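Local coordinates for Endonuclease/exonuclease/phosphatase (Leptotrichia buccalis C-1013-b, PDB 3TEB), which probably acts as a metal-dependent nuclease or related phosphoesterase of the endonuclease/exonuclease/phosphatase family, at residues A[13-18]-A[42-47]; A[38-43]-A[60-65]. One frame throughout, in Å; residues are numbered along the deposited sequence.

Contact 1. Residues A[13-18]-A[42-47]. With MG (magnesium ion), chain C.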
# COMPACT_ATOMS: atom_id res chain seq x y z
N ALA A 13 5.52 -5.88 8.79
CA ALA A 13 5.73 -5.29 10.11
C ALA A 13 6.01 -6.26 11.27
O ALA A 13 5.19 -7.13 11.57
CB ALA A 13 4.55 -4.42 10.46
N TRP A 14 7.16 -6.06 11.95
CA TRP A 14 7.56 -6.81 13.15
C TRP A 14 7.81 -8.29 12.89
O TRP A 14 7.70 -9.13 13.80
CB TRP A 14 6.57 -6.68 14.31
CG TRP A 14 6.22 -5.30 14.72
CD1 TRP A 14 4.99 -4.76 14.73
CD2 TRP A 14 7.11 -4.26 15.17
NE1 TRP A 14 5.03 -3.46 15.16
CE2 TRP A 14 6.33 -3.13 15.44
CE3 TRP A 14 8.50 -4.18 15.37
CZ2 TRP A 14 6.87 -1.93 15.90
CZ3 TRP A 14 9.04 -2.98 15.84
CH2 TRP A 14 8.22 -1.88 16.10
N LEU A 15 8.15 -8.60 11.65
CA LEU A 15 8.42 -9.96 11.22
C LEU A 15 9.73 -9.94 10.43
O LEU A 15 10.07 -10.91 9.73
CB LEU A 15 7.30 -10.48 10.34
CG LEU A 15 5.87 -10.48 10.88
CD1 LEU A 15 4.94 -10.91 9.77
CD2 LEU A 15 5.73 -11.40 12.09
N GLU A 16 10.44 -8.82 10.56
CA GLU A 16 11.71 -8.63 9.91
C GLU A 16 12.85 -8.70 10.91
O GLU A 16 12.73 -8.21 12.04
CB GLU A 16 11.73 -7.31 9.14
CG GLU A 16 10.96 -7.36 7.83
CD GLU A 16 11.59 -8.30 6.79
OE1 GLU A 16 12.76 -8.05 6.37
OE2 GLU A 16 10.93 -9.28 6.38
N GLU A 17 13.95 -9.31 10.50
CA GLU A 17 15.16 -9.24 11.29
C GLU A 17 15.69 -7.83 11.15
O GLU A 17 15.45 -7.18 10.15
CB GLU A 17 16.20 -10.25 10.82
CG GLU A 17 16.01 -11.63 11.44
CD GLU A 17 16.99 -12.67 10.90
OE1 GLU A 17 17.10 -13.77 11.52
OE2 GLU A 17 17.66 -12.40 9.87
N ASN A 18 16.39 -7.36 12.18
CA ASN A 18 16.96 -6.03 12.16
C ASN A 18 15.91 -4.93 12.05
O ASN A 18 16.12 -3.92 11.38
CB ASN A 18 17.93 -5.92 11.01
CG ASN A 18 19.20 -5.31 11.43
OD1 ASN A 18 19.33 -4.07 11.51
ND2 ASN A 18 20.18 -6.15 11.74
N GLU A 42 0.49 -5.11 5.37
CA GLU A 42 1.06 -5.96 6.42
C GLU A 42 1.59 -5.06 7.56
O GLU A 42 2.73 -5.16 7.97
CB GLU A 42 2.13 -6.97 5.88
CG GLU A 42 1.62 -8.03 4.85
CD GLU A 42 2.54 -9.28 4.70
OE1 GLU A 42 2.71 -10.06 5.68
OE2 GLU A 42 3.09 -9.53 3.60
N VAL A 43 0.75 -4.15 8.02
CA VAL A 43 1.08 -3.28 9.14
C VAL A 43 0.50 -3.94 10.38
O VAL A 43 -0.71 -4.14 10.45
CB VAL A 43 0.48 -1.87 8.98
CG1 VAL A 43 0.64 -1.07 10.24
CG2 VAL A 43 1.14 -1.15 7.82
N ASN A 44 1.35 -4.29 11.34
CA ASN A 44 0.92 -5.10 12.49
C ASN A 44 0.98 -4.38 13.82
O ASN A 44 1.77 -3.46 14.01
CB ASN A 44 1.74 -6.40 12.59
CG ASN A 44 1.69 -7.25 11.32
OD1 ASN A 44 0.62 -7.55 10.80
ND2 ASN A 44 2.86 -7.66 10.83
N GLN A 45 0.13 -4.83 14.73
CA GLN A 45 0.21 -4.45 16.14
C GLN A 45 -0.15 -5.64 17.02
O GLN A 45 -0.86 -6.56 16.61
CB GLN A 45 -0.72 -3.28 16.43
CG GLN A 45 -2.22 -3.63 16.39
CD GLN A 45 -3.12 -2.42 16.56
OE1 GLN A 45 -2.66 -1.27 16.57
NE2 GLN A 45 -4.41 -2.67 16.72
N LEU A 46 0.36 -5.63 18.25
CA LEU A 46 0.08 -6.71 19.19
C LEU A 46 -1.32 -6.61 19.75
O LEU A 46 -1.67 -5.60 20.36
CB LEU A 46 1.08 -6.67 20.33
CG LEU A 46 2.43 -7.29 20.02
CD1 LEU A 46 3.49 -6.71 20.96
CD2 LEU A 46 2.35 -8.79 20.16
N MSE A 47 -2.11 -7.67 19.59
CA MSE A 47 -3.48 -7.68 20.09
C MSE A 47 -3.56 -7.33 21.56
O MSE A 47 -4.59 -6.82 22.03
CB MSE A 47 -4.10 -9.06 19.95
CG MSE A 47 -4.10 -9.64 18.58
SE MSE A 47 -4.99 -11.35 18.75
CE MSE A 47 -4.00 -12.12 20.26
MG MG C . 4.25 -10.88 3.46
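Beside the magnesium site of this DNase I-like fold, Ala-13 in the loop leaving strand 4-10 is held through both its backbone N and its O by residues 42-47. Ala-13 N donates a hydrogen bond to Glu-42 O, 3.0 Å away. Asn-44 ND2 returns the favour, modelled at 2.5 Å from Ala-13 O. Ala-13 O lies in the plane of the Asn-44 amide, and ND2 in turn approaches it in the plane of the Ala-13 carbonyl, on a lone pair, at a C=O...N angle of 134°. CB of Asn-44 points toward the loop, and chi1 of -57° sets CG beside the backbone N, anti to the carbonyl carbon. The side chain of Leu-15 crosses Asn-44 at about a right angle, with its CD1 4.0 Å from ND2. Glu-42 and Val-43 both face Gly-94, forming a G1 beta bulge where the chain turns a corner, and Glu-42 takes a left-handed backbone conformation there. Its OE2 binds magnesium and also accepts from Asn-10 ND2; Asp-256, also a magnesium ligand in a structure of this protein, lies close by. An alanine in place of Asn-44 would probably leave Ala-13 O without its amide partner and Leu-15 CD1 without the ND2 it rests on. Further along, Asn-44 O lies at the edge of the Trp-14 indole, in the ring plane, 3.5 Å from CD1, while Trp-14 NE1 makes a weak hydrogen bond to Glu-59 O.

Contact 2. Residues A[38-43]-A[60-65]. With MG (magnesium ion), chain C.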
# COMPACT_ATOMS: atom_id res chain seq x y z
N ILE A 38 1.83 7.80 1.47
CA ILE A 38 2.45 6.50 1.64
C ILE A 38 1.39 5.44 1.90
O ILE A 38 0.58 5.58 2.83
CB ILE A 38 3.45 6.49 2.79
CG1 ILE A 38 4.62 7.45 2.52
CG2 ILE A 38 4.00 5.08 3.00
CD1 ILE A 38 4.49 8.79 3.20
N ALA A 39 1.37 4.40 1.07
CA ALA A 39 0.43 3.29 1.28
C ALA A 39 1.20 2.09 1.82
O ALA A 39 2.24 1.72 1.29
CB ALA A 39 -0.29 2.95 -0.02
N MSE A 40 0.71 1.49 2.90
CA MSE A 40 1.41 0.39 3.56
C MSE A 40 0.51 -0.80 3.80
O MSE A 40 -0.67 -0.64 4.18
CB MSE A 40 1.98 0.86 4.88
CG MSE A 40 3.19 1.73 4.72
SE MSE A 40 3.82 2.33 6.45
CE MSE A 40 2.30 3.46 6.91
N GLN A 41 1.06 -1.99 3.57
CA GLN A 41 0.37 -3.24 3.84
C GLN A 41 1.15 -4.08 4.84
O GLN A 41 2.34 -3.83 5.10
CB GLN A 41 0.14 -4.03 2.55
CG GLN A 41 -0.53 -3.25 1.44
CD GLN A 41 0.44 -2.32 0.72
OE1 GLN A 41 1.59 -2.70 0.46
NE2 GLN A 41 -0.01 -1.11 0.40
N GLU A 42 0.49 -5.11 5.37
CA GLU A 42 1.06 -5.96 6.42
C GLU A 42 1.59 -5.06 7.56
O GLU A 42 2.73 -5.16 7.97
CB GLU A 42 2.13 -6.97 5.88
CG GLU A 42 1.62 -8.03 4.85
CD GLU A 42 2.54 -9.28 4.70
OE1 GLU A 42 2.71 -10.06 5.68
OE2 GLU A 42 3.09 -9.53 3.60
N VAL A 43 0.75 -4.15 8.02
CA VAL A 43 1.08 -3.28 9.14
C VAL A 43 0.50 -3.94 10.38
O VAL A 43 -0.71 -4.14 10.45
CB VAL A 43 0.48 -1.87 8.98
CG1 VAL A 43 0.64 -1.07 10.24
CG2 VAL A 43 1.14 -1.15 7.82
N ASN A 60 2.11 -0.21 17.41
CA ASN A 60 1.64 -0.35 16.03
C ASN A 60 2.74 0.15 15.08
O ASN A 60 3.26 1.25 15.23
CB ASN A 60 0.32 0.41 15.83
CG ASN A 60 -0.16 0.39 14.38
OD1 ASN A 60 0.53 0.88 13.47
ND2 ASN A 60 -1.35 -0.16 14.15
N TYR A 61 3.11 -0.69 14.11
CA TYR A 61 4.27 -0.41 13.28
C TYR A 61 4.21 0.97 12.65
O TYR A 61 5.19 1.72 12.66
CB TYR A 61 4.40 -1.47 12.20
CG TYR A 61 5.59 -1.31 11.27
CD1 TYR A 61 6.73 -2.08 11.42
CD2 TYR A 61 5.55 -0.39 10.21
CE1 TYR A 61 7.81 -1.95 10.55
CE2 TYR A 61 6.62 -0.25 9.34
CZ TYR A 61 7.74 -1.03 9.52
OH TYR A 61 8.79 -0.88 8.65
N ALA A 62 3.04 1.30 12.11
CA ALA A 62 2.79 2.57 11.43
C ALA A 62 2.95 3.75 12.38
O ALA A 62 3.62 4.74 12.06
CB ALA A 62 1.43 2.56 10.80
N TRP A 63 2.36 3.64 13.56
CA TRP A 63 2.50 4.66 14.57
C TRP A 63 3.97 4.87 14.94
O TRP A 63 4.43 6.01 15.04
CB TRP A 63 1.67 4.30 15.79
CG TRP A 63 1.75 5.28 16.88
CD1 TRP A 63 2.40 5.12 18.06
CD2 TRP A 63 1.17 6.59 16.90
NE1 TRP A 63 2.25 6.24 18.84
CE2 TRP A 63 1.50 7.16 18.15
CE3 TRP A 63 0.40 7.33 15.99
CZ2 TRP A 63 1.10 8.46 18.53
CZ3 TRP A 63 -0.01 8.63 16.36
CH2 TRP A 63 0.34 9.17 17.62
N VAL A 64 4.70 3.78 15.13
CA VAL A 64 6.14 3.88 15.43
C VAL A 64 6.86 4.59 14.28
O VAL A 64 7.66 5.51 14.50
CB VAL A 64 6.78 2.49 15.71
CG1 VAL A 64 8.29 2.62 15.88
CG2 VAL A 64 6.14 1.85 16.93
N LEU A 65 6.56 4.18 13.05
CA LEU A 65 7.13 4.81 11.87
C LEU A 65 6.97 6.32 11.93
O LEU A 65 7.95 7.06 11.82
CB LEU A 65 6.45 4.28 10.61
CG LEU A 65 6.93 4.87 9.29
CD1 LEU A 65 8.45 4.99 9.26
CD2 LEU A 65 6.46 3.96 8.19
MG MG C . 4.25 -10.88 3.46
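Val-43 and Met-40, on the strand, carry the packing against the first turn of helix 61-69. Val-43 CG1 lies anti to the backbone N (chi1 171°) and is the branch that does the touching: it comes within 3.8 Å of Ala-62 CB and also meets Tyr-61 CB and the amide oxygen of Asn-60. Met-40, present as selenomethionine, reaches further along the helix. Its SE lies 3.6 Å from Leu-65 CD2, the two side chains running obliquely to one another, and a bend at chi3 (-67°) places CE 4.1 Å from Ala-62 CB. The small methyl of Ala-62 therefore lies against both strand residues.

One layer out, Asn-60 is the N-cap of the helix. Its OD1 accepts weak hydrogen bonds from Ala-62 N at 2.9 Å and Trp-63 N at 3.3 Å, while ND2 is spoken for by Gln-45 OE1, so both ends of the amide are engaged and its rotation is probably fixed. Val-64 N to Asn-60 O, 2.9 Å, closes the first turn, and Leu-65 N to Tyr-61 O continues it. On the strand side, Met-40 also packs on Ala-96 and Ile-98 of strand 91-99. Around the helix, Trp-81 of strand 78-84 touches Val-43 and Asn-60, and Leu-26 of helix 19-33 touches Tyr-61 and Leu-65. Between 38-43 and 60-65 the meeting groups are almost all apolar, so their fit probably depends on side-chain shape, while directed bonds gather at the cap and where the strand continues, at Asn-44 and Gln-45.

How the contacts relate
Both contacts are buried and share strand 37-46, overlapping at Glu-42 and Val-43, with their centres 9 Å apart. Contact 2 lies deeper, about 9 Å from the centre of the chain, where a helix packs on a sheet and the touching groups are mostly apolar. Contact 1, about 15 Å out, includes partly exposed side chains and relies on directed polar bonds to fix a loop near the metal. The corner at Glu-42 separates these two environments. They meet through Tyr-61, whose N probably bonds to Asn-44 O and whose ring packs on Ala-13, so helix 61-69 borders the magnesium-side loop as well as the core.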